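Side-chain contact in Na-translocating NADH-quinone reductase subunit C NqrC (Shewanella oneidensis, PDB 4XHF), which is a flavoprotein of the NqrC family, a subunit of a bacterial respiratory membrane complex, whose soluble part binds flavin mononucleotide (FMN): residues D116-K121 against Y146-V151. Residues are numbered along the deposited sequence; the frame is centred on the assembly and turned at random.
Sequences DARVFK and YGYVAV
Phe-120 and Tyr-148 reach toward each other from two strands that run broadly the same way, nearest at the CA atoms of Phe-120 and Ala-150, 8.9 Å apart. This is the next-but-one relation in an antiparallel sheet: strands 113-123 and 144-151 each pair with 129-139 between them, so side chains alone close the gap. Long or broad side chains suit such a place because they can reach across the intervening strand. The rings meet at one corner, Phe-120 CE1 lying 4.2 Å from Tyr-148 CE1, in an apolar contact. Arg-118, two residues before Phe-120, sends its side chain to the same side of the sheet, and its CD rests 3.6 Å from Phe-120 CZ. With CG anti to the backbone N (chi1 174°) the chain first extends, then bends at chi3 (56°), which brings the guanidinium near the hydroxyl of Tyr-148; the guanidinium and tyrosine ring planes are 41° apart. Helix 29-48 packs over this buried group, Leu-41 touching Arg-118 and Tyr-148, and Val-45 touching Phe-120. On strand 158-165, Tyr-164 meets the ring of Tyr-148. A long flexible arginine fits here because its methylene CD packs against the Phe-120 ring while NH1 donates to Val-85 O; its other terminal nitrogen, NH2, stays 3.9 Å from Tyr-148 OH, a polar approach too long for a hydrogen bond.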
ATOM      1  N   ASP A 116       1.479  11.631  -9.305  1.00 17.89           N
ATOM      2  CA  ASP A 116       1.711  11.775  -7.870  1.00 17.60           C
ATOM      3  C   ASP A 116       0.981  10.701  -7.075  1.00 14.04           C
ATOM      4  O   ASP A 116      -0.115  10.279  -7.441  1.00 16.94           O
ATOM      5  CB  ASP A 116       1.258  13.155  -7.382  1.00 22.21           C
ATOM      6  CG  ASP A 116       1.989  14.293  -8.070  1.00 28.30           C
ATOM      7  OD1 ASP A 116       3.079  14.054  -8.630  1.00 30.57           O
ATOM      8  OD2 ASP A 116       1.473  15.429  -8.043  1.00 31.31           O
ATOM      9  N   ALA A 117       1.598  10.275  -5.977  1.00 11.92           N
ATOM     10  CA  ALA A 117       0.987   9.324  -5.057  1.00 11.83           C
ATOM     11  C   ALA A 117       0.952   9.906  -3.650  1.00 10.59           C
ATOM     12  O   ALA A 117       1.853  10.647  -3.254  1.00  9.89           O
ATOM     13  CB  ALA A 117       1.746   8.012  -5.071  1.00 14.07           C
ATOM     14  N   ARG A 118      -0.097   9.579  -2.904  1.00 11.84           N
ATOM     15  CA  ARG A 118      -0.197   9.985  -1.510  1.00 11.29           C
ATOM     16  C   ARG A 118       0.417   8.916  -0.625  1.00 10.36           C
ATOM     17  O   ARG A 118       0.017   7.757  -0.685  1.00 11.02           O
ATOM     18  CB  ARG A 118      -1.651  10.229  -1.111  1.00 12.75           C
ATOM     19  CG  ARG A 118      -1.844  10.519   0.371  1.00 13.02           C
ATOM     20  CD  ARG A 118      -3.305  10.766   0.684  1.00 15.84           C
ATOM     21  NE  ARG A 118      -4.142   9.649   0.259  1.00 18.69           N
ATOM     22  CZ  ARG A 118      -5.464   9.707   0.130  1.00 20.27           C
ATOM     23  NH1 ARG A 118      -6.112  10.833   0.390  1.00 22.46           N
ATOM     24  NH2 ARG A 118      -6.137   8.636  -0.265  1.00 21.15           N
ATOM     25  N   VAL A 119       1.386   9.315   0.192  1.00 11.83           N
ATOM     26  CA  VAL A 119       2.063   8.396   1.096  1.00 10.14           C
ATOM     27  C   VAL A 119       1.997   8.939   2.516  1.00  8.61           C
ATOM     28  O   VAL A 119       1.668  10.106   2.725  1.00  9.25           O
ATOM     29  CB  VAL A 119       3.535   8.171   0.686  1.00  9.93           C
ATOM     30  CG1 VAL A 119       3.609   7.566  -0.703  1.00  8.00           C
ATOM     31  CG2 VAL A 119       4.319   9.473   0.733  1.00 11.93           C
ATOM     32  N   PHE A 120       2.308   8.084   3.485  1.00  9.09           N
ATOM     33  CA  PHE A 120       2.220   8.447   4.895  1.00 10.14           C
ATOM     34  C   PHE A 120       3.462   8.019   5.666  1.00  8.58           C
ATOM     35  O   PHE A 120       3.806   6.841   5.690  1.00  8.36           O
ATOM     36  CB  PHE A 120       0.986   7.808   5.532  1.00 10.46           C
ATOM     37  CG  PHE A 120      -0.292   8.098   4.808  1.00  8.49           C
ATOM     38  CD1 PHE A 120      -0.713   7.288   3.767  1.00  8.91           C
ATOM     39  CD2 PHE A 120      -1.079   9.173   5.177  1.00 11.64           C
ATOM     40  CE1 PHE A 120      -1.893   7.553   3.102  1.00  9.73           C
ATOM     41  CE2 PHE A 120      -2.259   9.444   4.517  1.00 11.65           C
ATOM     42  CZ  PHE A 120      -2.667   8.632   3.478  1.00 11.00           C
ATOM     43  N   LYS A 121       4.130   8.983   6.292  1.00 10.17           N
ATOM     44  CA  LYS A 121       5.210   8.686   7.225  1.00  9.14           C
ATOM     45  C   LYS A 121       4.612   8.499   8.612  1.00 10.89           C
ATOM     46  O   LYS A 121       3.836   9.335   9.067  1.00 11.67           O
ATOM     47  CB  LYS A 121       6.254   9.804   7.242  1.00 10.18           C
ATOM     48  CG  LYS A 121       7.111   9.887   5.988  1.00 11.08           C
ATOM     49  CD  LYS A 121       8.123  11.017   6.094  1.00 14.21           C
ATOM     50  CE  LYS A 121       8.972  11.133   4.843  1.00 17.80           C
ATOM     51  NZ  LYS A 121       9.946  12.254   4.941  1.00 20.06           N
ATOM     52  N   TYR A 146      -7.365  -2.927  -4.235  1.00 13.92           N
ATOM     53  CA  TYR A 146      -6.736  -1.754  -3.627  1.00 14.57           C
ATOM     54  C   TYR A 146      -6.356  -1.999  -2.174  1.00 11.96           C
ATOM     55  O   TYR A 146      -7.090  -2.651  -1.434  1.00 12.27           O
ATOM     56  CB  TYR A 146      -7.675  -0.552  -3.695  1.00 14.84           C
ATOM     57  CG  TYR A 146      -7.965  -0.073  -5.090  1.00 14.46           C
ATOM     58  CD1 TYR A 146      -8.846  -0.760  -5.912  1.00 16.92           C
ATOM     59  CD2 TYR A 146      -7.369   1.076  -5.580  1.00 15.47           C
ATOM     60  CE1 TYR A 146      -9.115  -0.320  -7.188  1.00 17.59           C
ATOM     61  CE2 TYR A 146      -7.631   1.526  -6.850  1.00 18.21           C
ATOM     62  CZ  TYR A 146      -8.505   0.826  -7.652  1.00 19.72           C
ATOM     63  OH  TYR A 146      -8.766   1.280  -8.925  1.00 25.19           O
ATOM     64  N   GLY A 147      -5.224  -1.442  -1.759  1.00 13.86           N
ATOM     65  CA  GLY A 147      -4.771  -1.595  -0.391  1.00 12.24           C
ATOM     66  C   GLY A 147      -3.609  -0.690  -0.035  1.00 11.86           C
ATOM     67  O   GLY A 147      -3.257   0.218  -0.790  1.00 12.53           O
ATOM     68  N   TYR A 148      -3.019  -0.947   1.129  1.00 10.16           N
ATOM     69  CA  TYR A 148      -1.857  -0.208   1.608  1.00  9.70           C
ATOM     70  C   TYR A 148      -0.814  -1.174   2.161  1.00 10.16           C
ATOM     71  O   TYR A 148      -1.163  -2.202   2.744  1.00  8.91           O
ATOM     72  CB  TYR A 148      -2.257   0.806   2.688  1.00 11.80           C
ATOM     73  CG  TYR A 148      -3.173   1.907   2.200  1.00 15.62           C
ATOM     74  CD1 TYR A 148      -2.660   3.089   1.681  1.00 14.88           C
ATOM     75  CD2 TYR A 148      -4.553   1.765   2.260  1.00 20.35           C
ATOM     76  CE1 TYR A 148      -3.497   4.096   1.233  1.00 16.84           C
ATOM     77  CE2 TYR A 148      -5.397   2.766   1.815  1.00 20.28           C
ATOM     78  CZ  TYR A 148      -4.863   3.929   1.303  1.00 20.37           C
ATOM     79  OH  TYR A 148      -5.697   4.928   0.858  1.00 25.23           O
ATOM     80  N   VAL A 149       0.458  -0.841   1.956  1.00 12.14           N
ATOM     81  CA  VAL A 149       1.571  -1.582   2.545  1.00 12.11           C
ATOM     82  C   VAL A 149       2.434  -0.659   3.395  1.00 12.71           C
ATOM     83  O   VAL A 149       2.924   0.365   2.916  1.00 10.28           O
ATOM     84  CB  VAL A 149       2.460  -2.236   1.473  1.00 12.56           C
ATOM     85  CG1 VAL A 149       3.601  -3.016   2.119  1.00 11.33           C
ATOM     86  CG2 VAL A 149       1.639  -3.145   0.590  1.00 13.92           C
ATOM     87  N   ALA A 150       2.614  -1.033   4.658  1.00 13.15           N
ATOM     88  CA  ALA A 150       3.509  -0.323   5.560  1.00 13.21           C
ATOM     89  C   ALA A 150       4.863  -1.014   5.555  1.00 11.56           C
ATOM     90  O   ALA A 150       4.946  -2.218   5.787  1.00  9.79           O
ATOM     91  CB  ALA A 150       2.935  -0.283   6.964  1.00 13.26           C
ATOM     92  N   VAL A 151       5.917  -0.252   5.279  1.00 13.42           N
ATOM     93  CA  VAL A 151       7.269  -0.795   5.245  1.00 12.73           C
ATOM     94  C   VAL A 151       8.120  -0.125   6.319  1.00 11.66           C
ATOM     95  O   VAL A 151       7.952   1.058   6.602  1.00 13.01           O
ATOM     96  CB  VAL A 151       7.923  -0.608   3.854  1.00 13.76           C
ATOM     97  CG1 VAL A 151       7.165  -1.399   2.803  1.00 14.85           C
ATOM     98  CG2 VAL A 151       7.980   0.862   3.464  1.00 13.41           C
TER